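Local coordinates for mandelate racemase/muconate lactonizing enzyme family protein (Roseovarius sp. TM1035, PDB 3T9P) that probably catalyses an isomerisation or a related proton-transfer reaction on an organic acid, as relatives in the enolase superfamily do, at residues I145-E150 with T185-P190; F166-G171 with R194-G199; F230-P235 with G255-C260; V277-M282 with H288-V293; P306-A309 with L313-M316. All coordinates share one frame; numbering follows the deposited sequence.

Contact 1. Residues I145-E150 with T185-P190; sequences ITPEDE and TEAVVP
The pyrrolidine ring of Pro147 overlaps the backbone of helix 184-196 at Val188, and so joins two neighbouring helices on the outside of the modified TIM barrel that is the hallmark of the enolase superfamily. Its CG atom leads the approach, lying 3.9 Å from Val188 CA, while CB comes within 4.0 Å of that same CA atom. Toward the preceding residue the ring finds a methyl group, with Pro147 CG 4.0 Å from Ala187 CB. On Val188 it is the branch point rather than either methyl that comes nearest the ring, Pro147 CG to Val188 CB being 4.1 Å. No hydrogen bond crosses the interface, and the fit is entirely apolar.

Proline suits the first turn of a helix, here 147-161, where its missing N-H costs no backbone bond. Thr146 before it is the N-cap, and its backbone O accepts from Glu150 N at 2.9 Å. Farther along the same interface Thr191 also meets the Pro147 ring, and Arg184 reaches back to Ile145 O, tying the loop before the first helix to the start of the second. The cap is completed by Thr146 OG1, which accepts from Asp149 N at 3.1 Å with a nearly straight N-H...O angle of 162°.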
# COMPACT_ATOMS: atom_id res chain seq x y z
N ILE A 145 0.22 21.27 -21.90
CA ILE A 145 -0.26 22.54 -22.35
C ILE A 145 0.74 23.72 -22.25
O ILE A 145 1.52 23.80 -21.37
CB ILE A 145 -1.55 22.86 -21.56
CG1 ILE A 145 -2.33 23.98 -22.20
CG2 ILE A 145 -1.22 23.05 -20.07
CD1 ILE A 145 -3.76 24.01 -21.77
N THR A 146 0.67 24.64 -23.19
CA THR A 146 1.50 25.83 -23.17
C THR A 146 0.98 26.89 -22.18
O THR A 146 -0.17 26.93 -21.89
CB THR A 146 1.64 26.51 -24.55
OG1 THR A 146 0.40 27.05 -24.95
CG2 THR A 146 2.10 25.55 -25.63
N PRO A 147 1.85 27.79 -21.76
CA PRO A 147 1.46 28.86 -20.87
C PRO A 147 0.34 29.69 -21.46
O PRO A 147 -0.60 29.98 -20.79
CB PRO A 147 2.73 29.67 -20.78
CG PRO A 147 3.77 28.67 -20.88
CD PRO A 147 3.31 27.66 -21.81
N GLU A 148 0.45 30.02 -22.72
CA GLU A 148 -0.56 30.79 -23.38
C GLU A 148 -1.89 30.10 -23.51
O GLU A 148 -2.87 30.69 -23.28
CB GLU A 148 -0.01 31.34 -24.70
CG GLU A 148 1.29 32.18 -24.51
CD GLU A 148 2.59 31.35 -24.29
OE1 GLU A 148 2.61 30.13 -24.46
OE2 GLU A 148 3.63 31.95 -23.93
N ASP A 149 -1.89 28.84 -23.86
CA ASP A 149 -3.09 28.08 -23.90
C ASP A 149 -3.75 27.88 -22.52
O ASP A 149 -4.94 27.94 -22.40
CB ASP A 149 -2.87 26.75 -24.59
CG ASP A 149 -2.74 26.89 -26.11
OD1 ASP A 149 -2.95 27.97 -26.64
OD2 ASP A 149 -2.46 25.92 -26.76
N GLU A 150 -2.96 27.63 -21.50
CA GLU A 150 -3.48 27.49 -20.13
C GLU A 150 -4.08 28.82 -19.68
O GLU A 150 -5.14 28.84 -19.17
CB GLU A 150 -2.37 27.05 -19.18
CG GLU A 150 -2.87 26.61 -17.81
CD GLU A 150 -3.65 25.31 -17.86
OE1 GLU A 150 -3.10 24.27 -17.43
OE2 GLU A 150 -4.80 25.32 -18.34
N THR A 185 8.46 26.08 -16.67
CA THR A 185 8.08 26.59 -15.37
C THR A 185 8.30 28.11 -15.26
O THR A 185 7.48 28.85 -14.80
CB THR A 185 8.77 25.76 -14.26
OG1 THR A 185 8.25 24.43 -14.28
CG2 THR A 185 8.54 26.34 -12.94
N GLU A 186 9.44 28.52 -15.78
CA GLU A 186 9.84 29.95 -15.82
C GLU A 186 8.84 30.78 -16.56
O GLU A 186 8.56 31.91 -16.13
CB GLU A 186 11.28 30.15 -16.38
CG GLU A 186 12.32 29.73 -15.39
CD GLU A 186 12.62 28.19 -15.37
OE1 GLU A 186 12.13 27.43 -16.24
OE2 GLU A 186 13.42 27.78 -14.50
N ALA A 187 8.21 30.22 -17.57
CA ALA A 187 7.17 30.88 -18.32
C ALA A 187 5.75 30.75 -17.78
O ALA A 187 4.97 31.79 -17.84
CB ALA A 187 7.20 30.46 -19.77
N VAL A 188 5.41 29.53 -17.31
CA VAL A 188 3.99 29.20 -17.03
C VAL A 188 3.57 30.02 -15.77
O VAL A 188 2.41 30.39 -15.63
CB VAL A 188 3.75 27.64 -16.86
CG1 VAL A 188 4.17 27.18 -15.45
CG2 VAL A 188 2.36 27.30 -17.07
N VAL A 189 4.52 30.32 -14.90
CA VAL A 189 4.19 30.85 -13.58
C VAL A 189 3.73 32.33 -13.80
O VAL A 189 2.53 32.67 -13.54
CB VAL A 189 5.37 30.72 -12.59
CG1 VAL A 189 5.16 31.61 -11.31
CG2 VAL A 189 5.63 29.25 -12.17
N PRO A 190 4.64 33.17 -14.40
CA PRO A 190 4.19 34.60 -14.65
C PRO A 190 3.15 34.73 -15.74
O PRO A 190 2.19 35.51 -15.62
CB PRO A 190 5.53 35.37 -14.97
CG PRO A 190 6.50 34.33 -15.55
CD PRO A 190 6.10 33.02 -14.58

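Contact 2. Residues F166-G171 with R194-G199; sequences FKWRVG and RALGDG
Leu196 gives both of its methyls to Phe166 on the strand beneath it, and one of them also reaches Trp168. CD2 sits over the face of the Phe166 ring, 3.8 Å from the ring centroid and only 14° off its normal, a clear CH-pi contact; its nearest ring carbons are CD1 and CE1. The other methyl, CD1, fills the angle where the Phe166 side chain leaves the strand, 3.7 Å from Phe166 CB, and from there reaches Trp168 CZ3 at 4.1 Å, meeting the indole obliquely.

The torsions account for this arrangement. In Phe166 a chi1 of -69° sends the ring toward Leu196, and a chi2 of 84° turns a face to CD2. Trp168 takes the less common setting with CG between N and carbonyl carbon, turning its six-membered ring back toward Leu196. Two residues apart on strand 165-169, both side chains leave on the helix side, as expected for a beta-alpha-beta crossover: strand 165-169, helix 184-196 and the parallel strand 201-205 form one such unit of the barrel wall, and Leu196 is the last helical residue before the chain turns back.

Gly197 leaves the helix with positive phi, a conformation that suits glycine. Around the cluster, Phe154 of helix 147-161 touches Phe166, Trp168 and Leu196, while Trp168 NE1 makes a weak hydrogen bond to Val188 O, about two turns before Leu196.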
# COMPACT_ATOMS: atom_id res chain seq x y z
N PHE A 166 -7.48 29.21 -9.14
CA PHE A 166 -6.99 28.35 -10.26
C PHE A 166 -5.72 27.63 -9.88
O PHE A 166 -4.86 28.22 -9.30
CB PHE A 166 -6.66 29.27 -11.48
CG PHE A 166 -7.89 29.87 -12.09
CD1 PHE A 166 -8.42 31.03 -11.54
CD2 PHE A 166 -8.52 29.27 -13.23
CE1 PHE A 166 -9.59 31.60 -12.10
CE2 PHE A 166 -9.73 29.82 -13.80
CZ PHE A 166 -10.27 30.98 -13.19
N LYS A 167 -5.58 26.35 -10.27
CA LYS A 167 -4.36 25.60 -10.04
C LYS A 167 -3.87 25.05 -11.39
O LYS A 167 -4.66 24.53 -12.15
CB LYS A 167 -4.65 24.38 -9.14
CG LYS A 167 -3.27 23.64 -8.81
CD LYS A 167 -3.57 22.64 -7.63
CE LYS A 167 -3.97 21.27 -8.17
NZ LYS A 167 -4.19 20.39 -6.96
N TRP A 168 -2.58 25.20 -11.62
CA TRP A 168 -1.88 24.61 -12.75
C TRP A 168 -0.57 23.92 -12.32
O TRP A 168 -0.29 23.75 -11.10
CB TRP A 168 -1.65 25.74 -13.82
CG TRP A 168 -0.81 26.91 -13.51
CD1 TRP A 168 0.48 27.12 -13.98
CD2 TRP A 168 -1.13 28.06 -12.67
NE1 TRP A 168 0.92 28.37 -13.57
CE2 TRP A 168 -0.06 28.95 -12.78
CE3 TRP A 168 -2.29 28.47 -11.97
CZ2 TRP A 168 -0.03 30.17 -12.08
CZ3 TRP A 168 -2.30 29.68 -11.32
CH2 TRP A 168 -1.17 30.58 -11.45
N ARG A 169 0.19 23.43 -13.32
CA ARG A 169 1.31 22.53 -13.05
C ARG A 169 2.63 23.15 -13.31
O ARG A 169 2.79 23.91 -14.29
CB ARG A 169 1.27 21.25 -13.89
CG ARG A 169 -0.08 20.49 -13.82
CD ARG A 169 -0.33 19.83 -12.48
NE ARG A 169 -1.75 19.73 -12.19
CZ ARG A 169 -2.28 19.11 -11.15
NH1 ARG A 169 -3.60 19.19 -10.94
NH2 ARG A 169 -1.49 18.42 -10.30
N VAL A 170 3.58 22.81 -12.44
CA VAL A 170 4.98 23.13 -12.66
C VAL A 170 5.81 21.82 -12.62
O VAL A 170 5.30 20.78 -12.20
CB VAL A 170 5.53 24.18 -11.64
CG1 VAL A 170 4.76 25.46 -11.76
CG2 VAL A 170 5.37 23.61 -10.15
N GLY A 171 7.04 21.94 -13.10
CA GLY A 171 8.00 20.85 -13.10
C GLY A 171 7.39 19.78 -14.01
O GLY A 171 6.55 20.07 -14.86
N ARG A 194 -0.23 36.64 -14.59
CA ARG A 194 -0.57 37.98 -15.13
C ARG A 194 -1.82 37.89 -15.94
O ARG A 194 -2.60 38.80 -15.86
CB ARG A 194 0.61 38.64 -15.87
CG ARG A 194 1.97 38.79 -15.03
CD ARG A 194 3.20 39.25 -15.90
NE ARG A 194 3.02 40.66 -16.27
CZ ARG A 194 2.41 41.11 -17.38
NH1 ARG A 194 1.96 40.27 -18.31
NH2 ARG A 194 2.28 42.42 -17.60
N ALA A 195 -2.10 36.83 -16.71
CA ALA A 195 -3.37 36.78 -17.45
C ALA A 195 -4.54 36.79 -16.47
O ALA A 195 -5.53 37.45 -16.71
CB ALA A 195 -3.49 35.54 -18.37
N LEU A 196 -4.40 36.04 -15.33
CA LEU A 196 -5.59 35.84 -14.45
C LEU A 196 -5.85 37.17 -13.73
O LEU A 196 -7.03 37.51 -13.48
CB LEU A 196 -5.30 34.77 -13.40
CG LEU A 196 -5.45 33.31 -13.85
CD1 LEU A 196 -5.03 32.40 -12.68
CD2 LEU A 196 -6.92 33.04 -14.28
N GLY A 197 -4.79 37.89 -13.40
CA GLY A 197 -4.95 39.28 -12.84
C GLY A 197 -5.23 39.31 -11.32
O GLY A 197 -5.13 38.27 -10.65
N ASP A 198 -5.60 40.48 -10.80
CA ASP A 198 -5.79 40.74 -9.37
C ASP A 198 -7.05 40.11 -8.87
O ASP A 198 -7.98 39.88 -9.64
CB ASP A 198 -6.00 42.26 -9.16
CG ASP A 198 -4.72 43.10 -9.43
OD1 ASP A 198 -3.58 42.54 -9.53
OD2 ASP A 198 -4.92 44.34 -9.52
N GLY A 199 -7.11 39.86 -7.56
CA GLY A 199 -8.36 39.36 -6.99
C GLY A 199 -8.51 37.88 -7.26
O GLY A 199 -9.61 37.37 -7.05

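Contact 3. Residues F230-P235 with G255-C260; sequences FEEPCP and GGEQDC
Glu232 reaches across to Gln258 and Glu257 on the loop after strand 252-255. Its CB and CG run outward in an extended chain, CG opposite the backbone N (chi1 -174°), with both carbons passing about 3.6 and 3.5 Å from the O of water 2. CD carries the carboxylate to the Gln258 amide, which lies almost perpendicular, the two planes 78° apart.

At the tip the two oxygens divide their partners. OE1 accepts a hydrogen bond from water 2 at 2.8 Å, and this water accepts in turn from Gly256 N. OE2 accepts from water 3 at 2.6 Å and is also hydrogen-bonded to Ser208 OG; water 3 makes a weak second bond to Glu257 OE1. An alanine in place of Glu232 would probably cost both waters their anchor on this strand and leave Ser208 without its carboxylate mate. Nearer the strand, water 1 links Glu231 OE2 to Glu257 N.

The contact sits at the C-terminal ends of adjacent parallel strands, the barrel rim where enolase-superfamily enzymes place their active sites. Glu232 OE1 is 4.1 Å from Glu257 OE1, a crowding of acids offset by Lys167, bridged to Glu231, and by Lys94 of the second subunit, bridged to Glu257. Glu231 and Glu257, with Asp205 close to Glu231, are consistent with the metal-binding acids of enolase relatives, though no metal is modelled.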
# COMPACT_ATOMS: atom_id res chain seq x y z
N PHE A 230 1.58 25.84 -2.83
CA PHE A 230 2.57 25.08 -3.62
C PHE A 230 2.39 23.61 -3.20
O PHE A 230 2.75 23.20 -2.14
CB PHE A 230 3.99 25.56 -3.32
CG PHE A 230 5.06 25.00 -4.21
CD1 PHE A 230 4.76 24.15 -5.29
CD2 PHE A 230 6.43 25.33 -3.93
CE1 PHE A 230 5.82 23.65 -6.14
CE2 PHE A 230 7.47 24.89 -4.74
CZ PHE A 230 7.23 24.05 -5.89
N GLU A 231 1.70 22.87 -4.02
CA GLU A 231 1.42 21.44 -3.72
C GLU A 231 2.52 20.48 -4.16
O GLU A 231 3.15 20.67 -5.20
CB GLU A 231 0.12 21.13 -4.39
CG GLU A 231 -0.40 19.70 -4.18
CD GLU A 231 -1.92 19.66 -4.54
OE1 GLU A 231 -2.61 20.77 -4.55
OE2 GLU A 231 -2.44 18.52 -4.69
N GLU A 232 2.76 19.49 -3.31
CA GLU A 232 3.70 18.38 -3.44
C GLU A 232 4.94 18.82 -4.21
O GLU A 232 5.28 18.30 -5.30
CB GLU A 232 3.01 17.15 -4.08
CG GLU A 232 3.78 15.89 -4.16
CD GLU A 232 2.89 14.86 -4.81
OE1 GLU A 232 1.69 14.83 -4.38
OE2 GLU A 232 3.38 14.18 -5.75
N PRO A 233 5.68 19.77 -3.61
CA PRO A 233 6.88 20.29 -4.29
C PRO A 233 8.04 19.23 -4.40
O PRO A 233 8.73 19.26 -5.40
CB PRO A 233 7.32 21.48 -3.38
CG PRO A 233 6.87 21.04 -1.97
CD PRO A 233 5.43 20.45 -2.31
N CYS A 234 8.18 18.32 -3.42
CA CYS A 234 9.18 17.29 -3.37
C CYS A 234 8.51 15.90 -3.49
O CYS A 234 7.28 15.79 -3.24
CB CYS A 234 9.87 17.35 -2.00
SG CYS A 234 10.74 19.05 -1.88
N PRO A 235 9.32 14.85 -3.84
CA PRO A 235 8.73 13.47 -3.76
C PRO A 235 7.92 13.36 -2.45
O PRO A 235 8.42 13.67 -1.32
CB PRO A 235 9.96 12.55 -3.77
CG PRO A 235 10.97 13.32 -4.67
CD PRO A 235 10.79 14.77 -4.06
N GLY A 255 -0.05 18.92 0.73
CA GLY A 255 0.31 17.61 0.30
C GLY A 255 -0.53 16.53 0.95
O GLY A 255 -1.30 16.82 1.90
N GLY A 256 -0.45 15.32 0.39
CA GLY A 256 -1.04 14.10 0.99
C GLY A 256 -1.93 13.28 0.06
O GLY A 256 -2.48 12.30 0.47
N GLU A 257 -2.16 13.75 -1.16
CA GLU A 257 -2.99 13.05 -2.18
C GLU A 257 -2.76 11.55 -2.18
O GLU A 257 -3.75 10.78 -2.22
CB GLU A 257 -2.67 13.62 -3.61
CG GLU A 257 -3.17 12.78 -4.78
CD GLU A 257 -2.75 13.27 -6.22
OE1 GLU A 257 -1.75 14.01 -6.37
OE2 GLU A 257 -3.41 12.80 -7.22
N GLN A 258 -1.49 11.11 -2.14
CA GLN A 258 -1.21 9.69 -2.24
C GLN A 258 -1.01 9.01 -0.87
O GLN A 258 -0.64 7.83 -0.80
CB GLN A 258 0.07 9.47 -3.03
CG GLN A 258 -0.06 9.80 -4.54
CD GLN A 258 0.26 11.22 -4.93
OE1 GLN A 258 0.84 12.02 -4.17
NE2 GLN A 258 -0.13 11.55 -6.12
N ASP A 259 -1.25 9.76 0.22
CA ASP A 259 -1.08 9.13 1.54
C ASP A 259 -2.34 8.41 1.92
O ASP A 259 -3.36 9.06 1.95
CB ASP A 259 -0.76 10.25 2.56
CG ASP A 259 0.71 10.64 2.47
OD1 ASP A 259 1.12 11.44 1.58
OD2 ASP A 259 1.49 10.05 3.25
N CYS A 260 -2.30 7.08 2.15
CA CYS A 260 -3.54 6.39 2.39
C CYS A 260 -3.62 5.59 3.74
O CYS A 260 -4.68 5.04 4.09
CB CYS A 260 -3.89 5.44 1.24
SG CYS A 260 -2.72 4.11 1.00
O HOH W 1 -1.46 16.45 -2.60
O HOH W 2 1.54 14.98 -1.57
O HOH W 3 1.50 13.52 -7.47

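Contact 4. Residues V277-M282 with H288-V293; sequences VQPDVM and HRTLQV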
# COMPACT_ATOMS: atom_id res chain seq x y z
N VAL A 277 -3.36 19.84 4.49
CA VAL A 277 -3.38 18.36 4.21
C VAL A 277 -4.42 18.13 3.10
O VAL A 277 -5.40 18.86 3.06
CB VAL A 277 -3.75 17.44 5.44
CG1 VAL A 277 -2.64 17.63 6.62
CG2 VAL A 277 -5.10 17.71 5.94
N GLN A 278 -4.18 17.12 2.25
CA GLN A 278 -4.97 17.00 1.00
C GLN A 278 -5.26 15.56 0.76
O GLN A 278 -4.86 15.05 -0.27
CB GLN A 278 -4.10 17.51 -0.19
CG GLN A 278 -3.81 18.97 -0.01
CD GLN A 278 -3.41 19.63 -1.27
OE1 GLN A 278 -2.30 19.36 -1.73
NE2 GLN A 278 -4.28 20.58 -1.81
N PRO A 279 -5.96 14.88 1.72
CA PRO A 279 -6.32 13.48 1.46
C PRO A 279 -7.24 13.45 0.22
O PRO A 279 -7.92 14.48 -0.08
CB PRO A 279 -7.18 13.08 2.72
CG PRO A 279 -7.79 14.38 3.19
CD PRO A 279 -6.64 15.42 2.92
N ASP A 280 -7.37 12.29 -0.37
CA ASP A 280 -8.29 12.06 -1.45
C ASP A 280 -9.24 11.03 -0.94
O ASP A 280 -8.81 9.95 -0.53
CB ASP A 280 -7.50 11.51 -2.69
CG ASP A 280 -8.43 11.13 -3.89
OD1 ASP A 280 -9.16 10.15 -3.79
OD2 ASP A 280 -8.38 11.86 -4.92
N VAL A 281 -10.55 11.32 -0.99
CA VAL A 281 -11.56 10.43 -0.34
C VAL A 281 -11.38 8.95 -0.85
O VAL A 281 -11.46 7.92 -0.09
CB VAL A 281 -13.00 11.00 -0.56
CG1 VAL A 281 -14.09 9.94 -0.13
CG2 VAL A 281 -13.14 12.20 0.23
N MET A 282 -11.21 8.83 -2.15
CA MET A 282 -11.25 7.50 -2.82
C MET A 282 -9.91 6.79 -2.60
O MET A 282 -9.92 5.60 -2.44
CB MET A 282 -11.43 7.63 -4.37
CG MET A 282 -12.82 7.83 -4.83
SD MET A 282 -14.10 8.57 -3.73
CE MET A 282 -15.60 7.98 -4.58
N HIS A 288 -15.22 7.70 6.31
CA HIS A 288 -14.79 7.51 7.71
C HIS A 288 -13.30 7.72 7.78
O HIS A 288 -12.83 8.38 8.67
CB HIS A 288 -15.13 6.07 8.19
CG HIS A 288 -16.52 5.91 8.72
ND1 HIS A 288 -17.00 6.66 9.78
CD2 HIS A 288 -17.50 5.03 8.41
CE1 HIS A 288 -18.26 6.30 10.03
NE2 HIS A 288 -18.58 5.29 9.23
N ARG A 289 -12.53 7.12 6.86
CA ARG A 289 -11.09 7.23 6.95
C ARG A 289 -10.62 8.64 6.64
O ARG A 289 -9.72 9.11 7.32
CB ARG A 289 -10.41 6.19 6.06
CG ARG A 289 -10.63 4.74 6.60
CD ARG A 289 -9.84 3.69 5.69
NE ARG A 289 -8.38 3.99 5.51
CZ ARG A 289 -7.47 3.79 6.44
NH1 ARG A 289 -7.86 3.24 7.64
NH2 ARG A 289 -6.18 4.07 6.21
N THR A 290 -11.28 9.32 5.69
CA THR A 290 -10.86 10.71 5.40
C THR A 290 -11.12 11.64 6.66
O THR A 290 -10.29 12.48 7.02
CB THR A 290 -11.61 11.22 4.14
OG1 THR A 290 -11.24 10.32 3.10
CG2 THR A 290 -11.12 12.66 3.73
N LEU A 291 -12.29 11.46 7.27
CA LEU A 291 -12.66 12.14 8.52
C LEU A 291 -11.61 11.96 9.62
O LEU A 291 -11.28 12.92 10.32
CB LEU A 291 -14.03 11.63 9.02
CG LEU A 291 -15.21 12.20 8.21
CD1 LEU A 291 -16.51 11.41 8.64
CD2 LEU A 291 -15.30 13.79 8.43
N GLN A 292 -11.01 10.77 9.73
CA GLN A 292 -9.93 10.49 10.66
C GLN A 292 -8.69 11.37 10.35
O GLN A 292 -8.17 12.07 11.27
CB GLN A 292 -9.63 8.97 10.71
CG GLN A 292 -8.46 8.56 11.65
CD GLN A 292 -8.69 8.88 13.17
OE1 GLN A 292 -9.81 8.73 13.71
NE2 GLN A 292 -7.62 9.38 13.84
N VAL A 293 -8.34 11.49 9.06
CA VAL A 293 -7.31 12.41 8.66
C VAL A 293 -7.67 13.88 8.98
O VAL A 293 -6.80 14.61 9.45
CB VAL A 293 -6.89 12.22 7.17
CG1 VAL A 293 -5.87 13.33 6.76
CG2 VAL A 293 -6.34 10.76 6.97
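Val281 and Thr290 are the pair whose CA atoms come nearest, 5.8 Å apart where the chain leaving strand 276-277 passes beside helix 287-299. Thr290 works with both of its branches. CG2, opposite the backbone N, presses on the Pro279 ring, 3.8 Å from Pro279 CG. OG1 lies beside the N instead (chi1 -59°) and comes within 3.5 Å of Val281 CA. The Val281 and Thr290 side chains cross at about a right angle, Val281 CG2 coming 3.9 Å from Thr290 OG1. One turn later Val293 adds a methyl, CG1, that slides past Pro279 CG at 4.2 Å.

The hydroxyl that faces carbon here is bonded to Gly286 O, just before the helix, which satisfies the buried group. At Thr290 a valine would probably leave Gly286 O without its hydroxyl mate and set a methyl against Val281 CA.

While Pro279 and Val281 lie against the helix, the intervening Asp280 points away from it. Its OD1 caps the short helix 281-284, accepting weakly from Met282 N at 2.9 Å and also from Tyr283 N; OD2 is hydrogen-bonded to His307 ND1. An aspartate-histidine pair at this end of the barrel recalls the dyad of mandelate racemase relatives, although that role is only inferred here. The chemistry is thus two-sided: a largely apolar back, bedded on the helix, is likely to steady the backbone that carries Asp280.

Contact 5. Residues P306-A309 with L313-M316; sequences PHAA and LVTM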
# COMPACT_ATOMS: atom_id res chain seq x y z
N PRO A 306 -9.00 18.92 0.31
CA PRO A 306 -8.87 17.53 -0.25
C PRO A 306 -8.57 17.53 -1.79
O PRO A 306 -8.78 18.60 -2.51
CB PRO A 306 -10.28 16.94 -0.08
CG PRO A 306 -10.98 17.87 1.01
CD PRO A 306 -10.41 19.25 0.71
N HIS A 307 -8.01 16.43 -2.26
CA HIS A 307 -7.63 16.27 -3.67
C HIS A 307 -8.82 15.58 -4.32
O HIS A 307 -9.36 14.56 -3.75
CB HIS A 307 -6.37 15.39 -3.72
CG HIS A 307 -6.12 14.83 -5.09
ND1 HIS A 307 -6.83 13.76 -5.58
CD2 HIS A 307 -5.30 15.24 -6.10
CE1 HIS A 307 -6.42 13.48 -6.81
NE2 HIS A 307 -5.49 14.36 -7.14
N ALA A 308 -9.27 16.07 -5.50
CA ALA A 308 -10.35 15.46 -6.26
C ALA A 308 -9.98 15.82 -7.69
O ALA A 308 -10.19 16.96 -8.07
CB ALA A 308 -11.80 16.10 -5.91
N ALA A 309 -9.59 14.86 -8.50
CA ALA A 309 -8.96 15.26 -9.77
C ALA A 309 -9.76 14.88 -11.00
O ALA A 309 -9.29 15.10 -12.10
CB ALA A 309 -7.52 14.74 -9.83
N LEU A 313 -17.40 10.14 -8.97
CA LEU A 313 -18.09 10.49 -7.74
C LEU A 313 -17.14 11.25 -6.71
O LEU A 313 -17.59 11.87 -5.73
CB LEU A 313 -18.57 9.19 -7.12
CG LEU A 313 -19.49 9.44 -5.92
CD1 LEU A 313 -20.74 10.07 -6.35
CD2 LEU A 313 -19.71 8.14 -5.08
N VAL A 314 -15.84 11.05 -6.88
CA VAL A 314 -14.87 11.66 -5.93
C VAL A 314 -15.18 13.17 -5.70
O VAL A 314 -15.04 13.68 -4.61
CB VAL A 314 -13.40 11.36 -6.34
CG1 VAL A 314 -13.02 12.07 -7.70
CG2 VAL A 314 -12.37 11.79 -5.18
N THR A 315 -15.54 13.89 -6.75
CA THR A 315 -15.79 15.29 -6.56
C THR A 315 -17.04 15.54 -5.67
O THR A 315 -16.95 16.35 -4.71
CB THR A 315 -15.79 16.07 -7.94
OG1 THR A 315 -14.46 15.99 -8.49
CG2 THR A 315 -16.16 17.70 -7.75
N MET A 316 -18.11 14.85 -5.91
CA MET A 316 -19.33 14.99 -5.05
C MET A 316 -19.06 14.52 -3.61
O MET A 316 -19.44 15.20 -2.65
CB MET A 316 -20.52 14.16 -5.66
CG MET A 316 -21.90 14.33 -4.84
SD MET A 316 -22.28 16.12 -4.67
CE MET A 316 -22.80 16.46 -6.34
O HOH W 4 -12.44 17.52 -9.63
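Ala308 rests its methyl on the first turn of helix 313-322, in the segment that follows helix 287-299 and enters the pocket end of the enolase-type barrel. Its CB lies 3.7 Å from Thr315 OG1 and 4.1 Å from Thr315 CA. Val314 flanks the same methyl more loosely, with CG2 4.4 Å from Ala308 CB, and the valine also extends to His307, so that it spans two residues of the loop.

The polar part of the first shell is a single water. Water 4 gives one proton to Ala308 O and the other to Thr315 OG1, both at 2.8 Å, bridging the loop and the helix where no direct hydrogen bond joins them.

The next shell sets these groups in place. Thr315 OG1 sits beside its backbone N and opposite the carbonyl carbon (chi1 -65°), from where it also bonds to Asn310 O; one hydroxyl therefore grips the connecting turn and the bridging water at once. Ala308 N donates to Glu333 OE1 of strand 332-335, so both backbone polar atoms of Ala308 are engaged.

Farther out, the alternation of the extended chain turns His307 away from the helix. Its backbone pairs with Pro279 and its ring is bonded to Asp280, an arrangement consistent with the histidine of the family's Asp-His dyad. The same residue still touches the helix through its backbone, His307 O lying 4.3 Å from Val314 CG2.

In the fold
All five contacts are buried, yet they differ in depth. Contacts 1 and 2 lie more than 20 Å from the centre of the chain, share helix 184-196 and rely on apolar fit alone across their segments. Contacts 3, 4 and 5 lie nearer the centre, at the pocket end. Of these, contact 3 brings in carboxylates and waters and contact 5 a water bridge, while contact 4 keeps a largely apolar bed with its acid on the other face. Salt bridge Lys167-Glu231 joins contact 2 to contact 3, and Asp280-His307 joins contact 4 to contact 5. Only contact 3 is touched by the second subunit.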